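Local coordinates for bifunctional cytochrome P450/NADPH--P450 reductase (Deinococcus aerius, PDB 7F3H), which probably catalyses NADPH-dependent hydroxylation of organic substrates at a haem iron, as a self-sufficient cytochrome P450 whose haem domain is described here, at residues Leu30-Leu35 with Ala358-Ala363; Thr331-Ala336 with Val438-Thr443. All coordinates share one frame; numbering follows the deposited sequence.

Interaction 1 of 2, residues Leu30-Leu35 with Ala358-Ala363; sequences LNFFQL and ALLIPA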
ATOM      1  N   LEU A  30      -4.949   7.825  13.437  1.00 27.34           N
ATOM      2  CA  LEU A  30      -4.514   9.190  13.782  1.00 34.44           C
ATOM      3  C   LEU A  30      -4.737   9.500  15.271  1.00 32.51           C
ATOM      4  O   LEU A  30      -3.953  10.240  15.898  1.00 30.08           O
ATOM      5  CB  LEU A  30      -5.229  10.214  12.898  1.00 25.01           C
ATOM      6  CG  LEU A  30      -4.964  10.035  11.404  1.00 29.39           C
ATOM      7  CD1 LEU A  30      -5.528  11.195  10.570  1.00 22.05           C
ATOM      8  CD2 LEU A  30      -3.479   9.867  11.177  1.00 27.67           C
ATOM      9  N   ASN A  31      -5.819   8.967  15.843  1.00 30.18           N
ATOM     10  CA  ASN A  31      -5.975   9.005  17.293  1.00 30.57           C
ATOM     11  C   ASN A  31      -4.789   8.350  17.987  1.00 31.49           C
ATOM     12  O   ASN A  31      -4.292   8.851  19.013  1.00 33.26           O
ATOM     13  CB  ASN A  31      -7.279   8.324  17.700  1.00 31.86           C
ATOM     14  CG  ASN A  31      -8.493   8.941  17.025  1.00 32.14           C
ATOM     15  OD1 ASN A  31      -8.503  10.140  16.682  1.00 27.69           O
ATOM     16  ND2 ASN A  31      -9.539   8.141  16.869  1.00 25.16           N
ATOM     17  N   PHE A  32      -4.340   7.213  17.456  1.00 28.62           N
ATOM     18  CA  PHE A  32      -3.189   6.539  18.056  1.00 31.41           C
ATOM     19  C   PHE A  32      -1.948   7.409  17.955  1.00 29.04           C
ATOM     20  O   PHE A  32      -1.133   7.451  18.878  1.00 26.35           O
ATOM     21  CB  PHE A  32      -2.932   5.200  17.373  1.00 30.74           C
ATOM     22  CG  PHE A  32      -4.085   4.258  17.434  1.00 30.69           C
ATOM     23  CD1 PHE A  32      -4.996   4.321  18.476  1.00 26.42           C
ATOM     24  CD2 PHE A  32      -4.253   3.302  16.441  1.00 29.95           C
ATOM     25  CE1 PHE A  32      -6.050   3.430  18.531  1.00 31.63           C
ATOM     26  CE2 PHE A  32      -5.302   2.407  16.490  1.00 33.03           C
ATOM     27  CZ  PHE A  32      -6.209   2.471  17.535  1.00 30.93           C
ATOM     28  N   PHE A  33      -1.799   8.109  16.831  1.00 30.69           N
ATOM     29  CA  PHE A  33      -0.661   9.001  16.645  1.00 33.11           C
ATOM     30  C   PHE A  33      -0.632  10.125  17.690  1.00 38.45           C
ATOM     31  O   PHE A  33       0.434  10.420  18.265  1.00 38.59           O
ATOM     32  CB  PHE A  33      -0.693   9.560  15.237  1.00 31.03           C
ATOM     33  CG  PHE A  33       0.333  10.598  14.989  1.00 35.97           C
ATOM     34  CD1 PHE A  33       1.616  10.238  14.596  1.00 35.50           C
ATOM     35  CD2 PHE A  33       0.024  11.944  15.133  1.00 38.01           C
ATOM     36  CE1 PHE A  33       2.580  11.200  14.353  1.00 35.19           C
ATOM     37  CE2 PHE A  33       0.985  12.911  14.900  1.00 42.10           C
ATOM     38  CZ  PHE A  33       2.272  12.531  14.504  1.00 41.26           C
ATOM     39  N   GLN A  34      -1.792  10.752  17.966  1.00 35.63           N
ATOM     40  CA  GLN A  34      -1.835  11.808  18.989  1.00 34.81           C
ATOM     41  C   GLN A  34      -1.478  11.247  20.369  1.00 36.03           C
ATOM     42  O   GLN A  34      -0.632  11.814  21.089  1.00 39.89           O
ATOM     43  CB  GLN A  34      -3.214  12.471  19.044  1.00 30.04           C
ATOM     44  CG  GLN A  34      -3.515  13.510  17.965  1.00 44.23           C
ATOM     45  CD  GLN A  34      -2.397  14.540  17.702  1.00 47.19           C
ATOM     46  OE1 GLN A  34      -2.111  14.865  16.545  1.00 51.20           O
ATOM     47  NE2 GLN A  34      -1.791  15.068  18.764  1.00 46.89           N
ATOM     48  N   LEU A  35      -2.111  10.123  20.759  1.00 32.10           N
ATOM     49  CA  LEU A  35      -1.662   9.448  21.979  1.00 36.75           C
ATOM     50  C   LEU A  35      -0.160   9.251  22.003  1.00 37.22           C
ATOM     51  O   LEU A  35       0.488   9.568  23.008  1.00 42.52           O
ATOM     52  CB  LEU A  35      -2.295   8.088  22.218  1.00 36.00           C
ATOM     53  CG  LEU A  35      -3.616   8.011  22.914  1.00 47.83           C
ATOM     54  CD1 LEU A  35      -4.040   6.529  22.939  1.00 40.96           C
ATOM     55  CD2 LEU A  35      -3.306   8.544  24.322  1.00 41.93           C
ATOM     56  N   ALA A 358       1.104  -3.767  17.436  1.00 26.97           N
ATOM     57  CA  ALA A 358       1.013  -2.982  16.216  1.00 29.68           C
ATOM     58  C   ALA A 358       2.195  -2.016  16.112  1.00 26.33           C
ATOM     59  O   ALA A 358       2.537  -1.329  17.084  1.00 28.55           O
ATOM     60  CB  ALA A 358      -0.328  -2.239  16.169  1.00 23.29           C
ATOM     61  N   LEU A 359       2.819  -1.957  14.935  1.00 22.09           N
ATOM     62  CA  LEU A 359       3.788  -0.898  14.648  1.00 23.99           C
ATOM     63  C   LEU A 359       3.047   0.377  14.254  1.00 26.06           C
ATOM     64  O   LEU A 359       2.427   0.444  13.181  1.00 29.64           O
ATOM     65  CB  LEU A 359       4.757  -1.312  13.545  1.00 23.24           C
ATOM     66  CG  LEU A 359       5.393  -2.698  13.570  1.00 27.22           C
ATOM     67  CD1 LEU A 359       6.348  -2.827  12.421  1.00 26.70           C
ATOM     68  CD2 LEU A 359       6.134  -2.896  14.858  1.00 29.99           C
ATOM     69  N   LEU A 360       3.159   1.418  15.074  1.00 25.23           N
ATOM     70  CA  LEU A 360       2.451   2.676  14.800  1.00 29.53           C
ATOM     71  C   LEU A 360       3.285   3.521  13.827  1.00 27.70           C
ATOM     72  O   LEU A 360       3.972   4.476  14.197  1.00 28.87           O
ATOM     73  CB  LEU A 360       2.146   3.391  16.114  1.00 26.57           C
ATOM     74  CG  LEU A 360       1.275   4.636  16.043  1.00 31.09           C
ATOM     75  CD1 LEU A 360      -0.106   4.350  15.405  1.00 25.58           C
ATOM     76  CD2 LEU A 360       1.144   5.232  17.445  1.00 23.79           C
ATOM     77  N   ILE A 361       3.151   3.163  12.536  1.00 23.11           N
ATOM     78  CA  ILE A 361       4.055   3.691  11.504  1.00 25.09           C
ATOM     79  C   ILE A 361       4.112   5.213  11.475  1.00 30.59           C
ATOM     80  O   ILE A 361       5.220   5.767  11.400  1.00 28.51           O
ATOM     81  CB  ILE A 361       3.678   3.099  10.135  1.00 25.64           C
ATOM     82  CG1 ILE A 361       3.776   1.568  10.093  1.00 22.37           C
ATOM     83  CG2 ILE A 361       4.542   3.696   9.018  1.00 25.24           C
ATOM     84  CD1 ILE A 361       5.231   0.993  10.300  1.00 22.52           C
ATOM     85  N   PRO A 362       3.004   5.954  11.501  1.00 29.78           N
ATOM     86  CA  PRO A 362       3.137   7.415  11.509  1.00 29.46           C
ATOM     87  C   PRO A 362       3.960   7.934  12.670  1.00 30.69           C
ATOM     88  O   PRO A 362       4.771   8.853  12.489  1.00 32.51           O
ATOM     89  CB  PRO A 362       1.689   7.908  11.584  1.00 22.17           C
ATOM     90  CG  PRO A 362       0.889   6.784  11.143  1.00 31.26           C
ATOM     91  CD  PRO A 362       1.594   5.540  11.485  1.00 30.18           C
ATOM     92  N   ALA A 363       3.773   7.372  13.868  1.00 30.95           N
ATOM     93  CA  ALA A 363       4.547   7.842  15.005  1.00 29.07           C
ATOM     94  C   ALA A 363       6.012   7.440  14.863  1.00 29.20           C
ATOM     95  O   ALA A 363       6.907   8.210  15.231  1.00 29.82           O
ATOM     96  CB  ALA A 363       3.939   7.316  16.301  1.00 23.98           C
TER
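Phe32 and Phe33, neighbours on helix 28-38, meet the turn at Leu360-Ala363 in two different ways, one through its CB and the other through the rim of its ring. Leu360 points at the helix with its forked end: CD1 lies 3.5 Å from Phe32 CB, while CD2 rests 3.5 Å from Phe32 O. A chi1 of -173° sets its CG anti to the backbone N, and the two methyls lie beyond CG, against the helix. The Phe32 ring itself leads away from the contact and meets Leu360 CD1 only near its plane, at the edge; the ring packs instead on Leu46 and Leu53 of the neighbouring strands. Phe33 behaves otherwise. Its ring turns the CD1-CE1 edge to Ala363 N and Pro362 O, with Pro362 CB and Ala363 CB on opposite sides of the ring plane. Phe33 CD1 approaches Pro362 CB at 3.8 Å and Ala363 CB at 4.1 Å, and Ala363 N lies in the ring plane, 3.7 Å from Phe33 CD1. Next along the same rim, Phe33 CE1 comes to 3.7 Å from Pro362 O. No hydrogen bond joins the two segments; the fit rests on van der Waals contact, partly of side-chain carbons against backbone atoms. Leu360 centres an inverse gamma turn and holds the N-cap position of helix 361-365, where strand 356-359 ends. The arrangement is that of the sheet-rich part of the cytochrome P450 fold, in which the first helix, 28-38, lies against the mixed sheet and the short helix that follows one of its strands.

Interaction 2 of 2, residues Thr331-Ala336 with Val438-Thr443; sequences TIPNYA and VKQSLT. With HEM (protoporphyrin IX containing Fe), chain E.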
ATOM      1  N   THR A 331       0.841   4.050   3.492  1.00 24.31           N
ATOM      2  CA  THR A 331      -0.567   3.747   3.293  1.00 27.09           C
ATOM      3  C   THR A 331      -1.028   2.463   3.981  1.00 31.44           C
ATOM      4  O   THR A 331      -2.239   2.277   4.148  1.00 30.96           O
ATOM      5  CB  THR A 331      -0.904   3.703   1.791  1.00 29.76           C
ATOM      6  OG1 THR A 331      -0.063   2.753   1.112  1.00 33.09           O
ATOM      7  CG2 THR A 331      -0.683   5.089   1.154  1.00 28.06           C
ATOM      8  N   ILE A 332      -0.126   1.575   4.395  1.00 29.23           N
ATOM      9  CA  ILE A 332      -0.540   0.579   5.387  1.00 26.85           C
ATOM     10  C   ILE A 332       0.105   0.973   6.703  1.00 24.95           C
ATOM     11  O   ILE A 332       1.279   0.641   6.952  1.00 26.37           O
ATOM     12  CB  ILE A 332      -0.185  -0.871   5.026  1.00 25.24           C
ATOM     13  CG1 ILE A 332      -0.776  -1.307   3.677  1.00 25.50           C
ATOM     14  CG2 ILE A 332      -0.737  -1.767   6.121  1.00 26.21           C
ATOM     15  CD1 ILE A 332      -0.354  -2.748   3.232  1.00 19.63           C
ATOM     16  N   PRO A 333      -0.600   1.715   7.553  1.00 25.63           N
ATOM     17  CA  PRO A 333       0.062   2.381   8.690  1.00 28.03           C
ATOM     18  C   PRO A 333       0.038   1.667  10.045  1.00 26.44           C
ATOM     19  O   PRO A 333       0.536   2.251  11.013  1.00 26.83           O
ATOM     20  CB  PRO A 333      -0.714   3.704   8.761  1.00 28.67           C
ATOM     21  CG  PRO A 333      -2.140   3.315   8.366  1.00 28.21           C
ATOM     22  CD  PRO A 333      -1.996   2.156   7.372  1.00 25.98           C
ATOM     23  N   ASN A 334      -0.501   0.454  10.189  1.00 24.21           N
ATOM     24  CA  ASN A 334      -0.613  -0.101  11.543  1.00 28.73           C
ATOM     25  C   ASN A 334      -0.563  -1.620  11.531  1.00 26.47           C
ATOM     26  O   ASN A 334      -1.251  -2.279  12.318  1.00 31.46           O
ATOM     27  CB  ASN A 334      -1.888   0.376  12.248  1.00 27.16           C
ATOM     28  CG  ASN A 334      -1.682   0.586  13.733  1.00 28.50           C
ATOM     29  OD1 ASN A 334      -0.537   0.721  14.213  1.00 29.24           O
ATOM     30  ND2 ASN A 334      -2.774   0.608  14.476  1.00 24.35           N
ATOM     31  N   TYR A 335       0.243  -2.195  10.639  1.00 27.53           N
ATOM     32  CA  TYR A 335       0.417  -3.639  10.600  1.00 22.48           C
ATOM     33  C   TYR A 335       1.177  -4.116  11.826  1.00 24.92           C
ATOM     34  O   TYR A 335       1.966  -3.373  12.427  1.00 24.13           O
ATOM     35  CB  TYR A 335       1.124  -4.047   9.315  1.00 28.26           C
ATOM     36  CG  TYR A 335       2.552  -3.549   9.121  1.00 28.55           C
ATOM     37  CD1 TYR A 335       3.624  -4.273   9.598  1.00 24.28           C
ATOM     38  CD2 TYR A 335       2.817  -2.365   8.427  1.00 27.05           C
ATOM     39  CE1 TYR A 335       4.931  -3.841   9.395  1.00 26.75           C
ATOM     40  CE2 TYR A 335       4.135  -1.924   8.205  1.00 22.77           C
ATOM     41  CZ  TYR A 335       5.188  -2.669   8.713  1.00 26.06           C
ATOM     42  OH  TYR A 335       6.513  -2.285   8.534  1.00 22.02           O
ATOM     43  N   ALA A 336       0.910  -5.372  12.211  1.00 26.21           N
ATOM     44  CA  ALA A 336       1.273  -5.877  13.530  1.00 23.82           C
ATOM     45  C   ALA A 336       2.037  -7.185  13.452  1.00 25.63           C
ATOM     46  O   ALA A 336       1.880  -7.976  12.506  1.00 23.13           O
ATOM     47  CB  ALA A 336       0.038  -6.102  14.409  1.00 21.51           C
ATOM     48  N   VAL A 438      -8.469  12.047   5.706  1.00 39.04           N
ATOM     49  CA  VAL A 438      -7.892  10.713   5.562  1.00 37.44           C
ATOM     50  C   VAL A 438      -8.929   9.653   5.936  1.00 36.09           C
ATOM     51  O   VAL A 438      -9.613   9.772   6.958  1.00 39.02           O
ATOM     52  CB  VAL A 438      -6.626  10.581   6.418  1.00 34.12           C
ATOM     53  CG1 VAL A 438      -6.029   9.199   6.255  1.00 34.30           C
ATOM     54  CG2 VAL A 438      -5.639  11.658   6.027  1.00 28.07           C
ATOM     55  N   LYS A 439      -9.100   8.650   5.083  1.00 36.74           N
ATOM     56  CA  LYS A 439      -9.969   7.524   5.401  1.00 37.58           C
ATOM     57  C   LYS A 439      -9.124   6.261   5.533  1.00 35.55           C
ATOM     58  O   LYS A 439      -8.222   6.008   4.716  1.00 37.16           O
ATOM     59  CB  LYS A 439     -11.076   7.336   4.345  1.00 45.16           C
ATOM     60  CG  LYS A 439     -12.090   6.171   4.624  1.00 50.12           C
ATOM     61  CD  LYS A 439     -13.166   6.386   5.692  1.00 52.42           C
ATOM     62  CE  LYS A 439     -14.258   7.301   5.109  1.00 55.71           C
ATOM     63  NZ  LYS A 439     -15.028   6.611   3.998  1.00 57.79           N
ATOM     64  N   GLN A 440      -9.418   5.490   6.582  1.00 34.80           N
ATOM     65  CA  GLN A 440      -8.733   4.253   6.914  1.00 35.78           C
ATOM     66  C   GLN A 440      -9.658   3.058   6.675  1.00 34.88           C
ATOM     67  O   GLN A 440     -10.763   3.000   7.224  1.00 30.28           O
ATOM     68  CB  GLN A 440      -8.266   4.269   8.370  1.00 26.18           C
ATOM     69  CG  GLN A 440      -7.346   3.101   8.644  1.00 25.75           C
ATOM     70  CD  GLN A 440      -6.767   3.146  10.019  1.00 29.87           C
ATOM     71  OE1 GLN A 440      -7.226   3.911  10.884  1.00 32.00           O
ATOM     72  NE2 GLN A 440      -5.748   2.331  10.247  1.00 30.34           N
ATOM     73  N   SER A 441      -9.184   2.106   5.868  1.00 33.83           N
ATOM     74  CA  SER A 441      -9.748   0.779   5.678  1.00 27.63           C
ATOM     75  C   SER A 441      -8.619  -0.228   5.852  1.00 35.51           C
ATOM     76  O   SER A 441      -8.002  -0.290   6.923  1.00 40.73           O
ATOM     77  CB  SER A 441     -10.388   0.682   4.300  1.00 37.07           C
ATOM     78  OG  SER A 441      -9.407   0.862   3.287  1.00 37.74           O
ATOM     79  N   LEU A 442      -8.337  -1.047   4.833  1.00 36.91           N
ATOM     80  CA  LEU A 442      -7.066  -1.766   4.855  1.00 38.80           C
ATOM     81  C   LEU A 442      -5.907  -0.774   4.787  1.00 35.22           C
ATOM     82  O   LEU A 442      -4.884  -0.948   5.463  1.00 42.65           O
ATOM     83  CB  LEU A 442      -6.999  -2.781   3.707  1.00 38.27           C
ATOM     84  CG  LEU A 442      -5.886  -3.843   3.679  1.00 47.56           C
ATOM     85  CD1 LEU A 442      -6.279  -5.061   4.538  1.00 39.80           C
ATOM     86  CD2 LEU A 442      -5.479  -4.268   2.229  1.00 36.81           C
ATOM     87  N   THR A 443      -6.089   0.307   4.023  1.00 29.87           N
ATOM     88  CA  THR A 443      -5.114   1.352   3.744  1.00 34.21           C
ATOM     89  C   THR A 443      -5.670   2.699   4.206  1.00 31.95           C
ATOM     90  O   THR A 443      -6.790   2.795   4.701  1.00 35.13           O
ATOM     91  CB  THR A 443      -4.784   1.396   2.253  1.00 33.40           C
ATOM     92  OG1 THR A 443      -6.013   1.350   1.526  1.00 39.30           O
ATOM     93  CG2 THR A 443      -3.922   0.186   1.843  1.00 32.29           C
TER
HETATM   94  CHA HEM E 601       3.075  -6.865   1.720  1.00 23.29           C
HETATM   95  CHB HEM E 601       2.082  -6.944  -3.036  1.00 25.55           C
HETATM   96  CHC HEM E 601       2.316  -2.076  -3.143  1.00 27.38           C
HETATM   97  CHD HEM E 601       3.015  -1.999   1.655  1.00 21.49           C
HETATM   98  C1A HEM E 601       2.795  -7.302   0.449  1.00 25.76           C
HETATM   99  C2A HEM E 601       2.580  -8.682   0.066  1.00 29.25           C
HETATM  100  C3A HEM E 601       2.340  -8.728  -1.254  1.00 25.52           C
HETATM  101  C4A HEM E 601       2.315  -7.357  -1.738  1.00 24.07           C
HETATM  102  CMA HEM E 601       2.067 -10.002  -2.094  1.00 19.69           C
HETATM  103  CAA HEM E 601       2.735  -9.871   1.026  1.00 26.97           C
HETATM  104  CBA HEM E 601       4.178 -10.372   0.902  1.00 26.10           C
HETATM  105  CGA HEM E 601       4.438 -11.615   1.754  1.00 31.28           C
HETATM  106  O1A HEM E 601       5.053 -12.561   1.191  1.00 29.44           O
HETATM  107  O2A HEM E 601       3.973 -11.761   2.926  1.00 26.62           O
HETATM  108  C1B HEM E 601       2.096  -5.645  -3.502  1.00 24.15           C
HETATM  109  C2B HEM E 601       1.918  -5.217  -4.884  1.00 23.56           C
HETATM  110  C3B HEM E 601       2.036  -3.877  -4.905  1.00 23.47           C
HETATM  111  C4B HEM E 601       2.215  -3.418  -3.540  1.00 28.11           C
HETATM  112  CMB HEM E 601       1.730  -6.181  -6.073  1.00 18.29           C
HETATM  113  CAB HEM E 601       1.870  -2.865  -6.060  1.00 25.68           C
HETATM  114  CBB HEM E 601       1.457  -3.174  -7.292  1.00 35.04           C
HETATM  115  C1C HEM E 601       2.512  -1.616  -1.851  1.00 26.63           C
HETATM  116  C2C HEM E 601       2.692  -0.221  -1.425  1.00 28.38           C
HETATM  117  C3C HEM E 601       2.864  -0.264  -0.090  1.00 24.07           C
HETATM  118  C4C HEM E 601       2.845  -1.626   0.348  1.00 21.28           C
HETATM  119  CMC HEM E 601       2.638   1.026  -2.355  1.00 25.84           C
HETATM  120  CAC HEM E 601       3.107   0.832   0.936  1.00 27.07           C
HETATM  121  CBC HEM E 601       3.209   2.108   0.594  1.00 35.57           C
HETATM  122  C1D HEM E 601       3.087  -3.306   2.095  1.00 23.81           C
HETATM  123  C2D HEM E 601       3.245  -3.735   3.482  1.00 24.60           C
HETATM  124  C3D HEM E 601       3.264  -5.067   3.472  1.00 22.22           C
HETATM  125  C4D HEM E 601       3.104  -5.544   2.113  1.00 24.65           C
HETATM  126  CMD HEM E 601       3.385  -2.833   4.736  1.00 17.46           C
HETATM  127  CAD HEM E 601       3.407  -5.927   4.715  1.00 21.13           C
HETATM  128  CBD HEM E 601       1.989  -6.098   5.190  1.00 21.33           C
HETATM  129  CGD HEM E 601       1.940  -6.808   6.500  1.00 27.53           C
HETATM  130  O1D HEM E 601       0.827  -7.313   6.785  1.00 28.68           O
HETATM  131  O2D HEM E 601       2.978  -6.868   7.239  1.00 30.36           O
HETATM  132  NA  HEM E 601       2.595  -6.526  -0.672  1.00 23.77           N
HETATM  133  NB  HEM E 601       2.286  -4.533  -2.717  1.00 23.11           N
HETATM  134  NC  HEM E 601       2.597  -2.436  -0.734  1.00 21.14           N
HETATM  135  ND  HEM E 601       3.008  -4.435   1.294  1.00 20.20           N
HETATM  136 FE   HEM E 601       2.749  -4.484  -0.674  1.00 28.73          FE
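The backbones of Thr331 and Thr443 come together without a conventional hydrogen bond: Thr443 CA lies 3.0 Å from Thr331 O in a CA-H...O contact bent to 127° at the hydrogen. Beside this approach, Thr443 CG2 meets Ile332 CG1 at 3.9 Å, the two side chains crossing obliquely. CG1 of Ile332 is anti to its carbonyl carbon (chi1 -57°), and beyond it CD1 lies over pyrrole ring D of the haem, 3.7 Å from HEM C1D. Thr331 OG1 sits 3.4 Å from HEM CBC of a vinyl group, and its hydrogen bond goes to Thr271 O of helix 254-285. Farther out, the extended side chain of Gln440 brings NE2 to 4.2 Å from Pro333 CG, while its OE1 is taken by Val29 N. Tyr335 does not touch segment 438-443; its ring lies beside a propionate and a methyl of the same pyrrole, with CD1 3.6 Å from HEM O2D and CE2 3.7 Å from HEM CMD, and its OH is hydrogen-bonded to Lys396 O. An alanine here would remove the ring and hydroxyl, probably leaving Lys396 O without this mate and opening a gap beside the propionate and methyl. In 438-443, Ser441 N bonds Thr443 O at 2.8 Å within the turn that carries Thr443. The loop 331-336 and the hairpin turn after strand 438-440 probably border the substrate pocket, as in other P450s. The chemistry is that of a mainly apolar wall at the haem, its threonine hydroxyl engaged by a carbonyl of the neighbouring long helix.

From the N terminus, the chain first forms helix 28-38, whose residues 30-35 wait until 358-363 for their partner, so interaction 1 closes a loop of 322 residues. Within that loop lies 331-336, whose partner 438-443 comes later in the chain than both segments of interaction 1; interaction 2 closes a loop of 101 residues, and the two cross rather than nest. They touch directly where the loop after helix 317-329 runs beside the end of strand 356-359: Leu359 N to Tyr335 O and Ile361 N to Pro333 O are probable backbone hydrogen bonds. Together they connect the N-terminal helix, the mixed sheet, the haem-side loop and the late two-stranded hairpin.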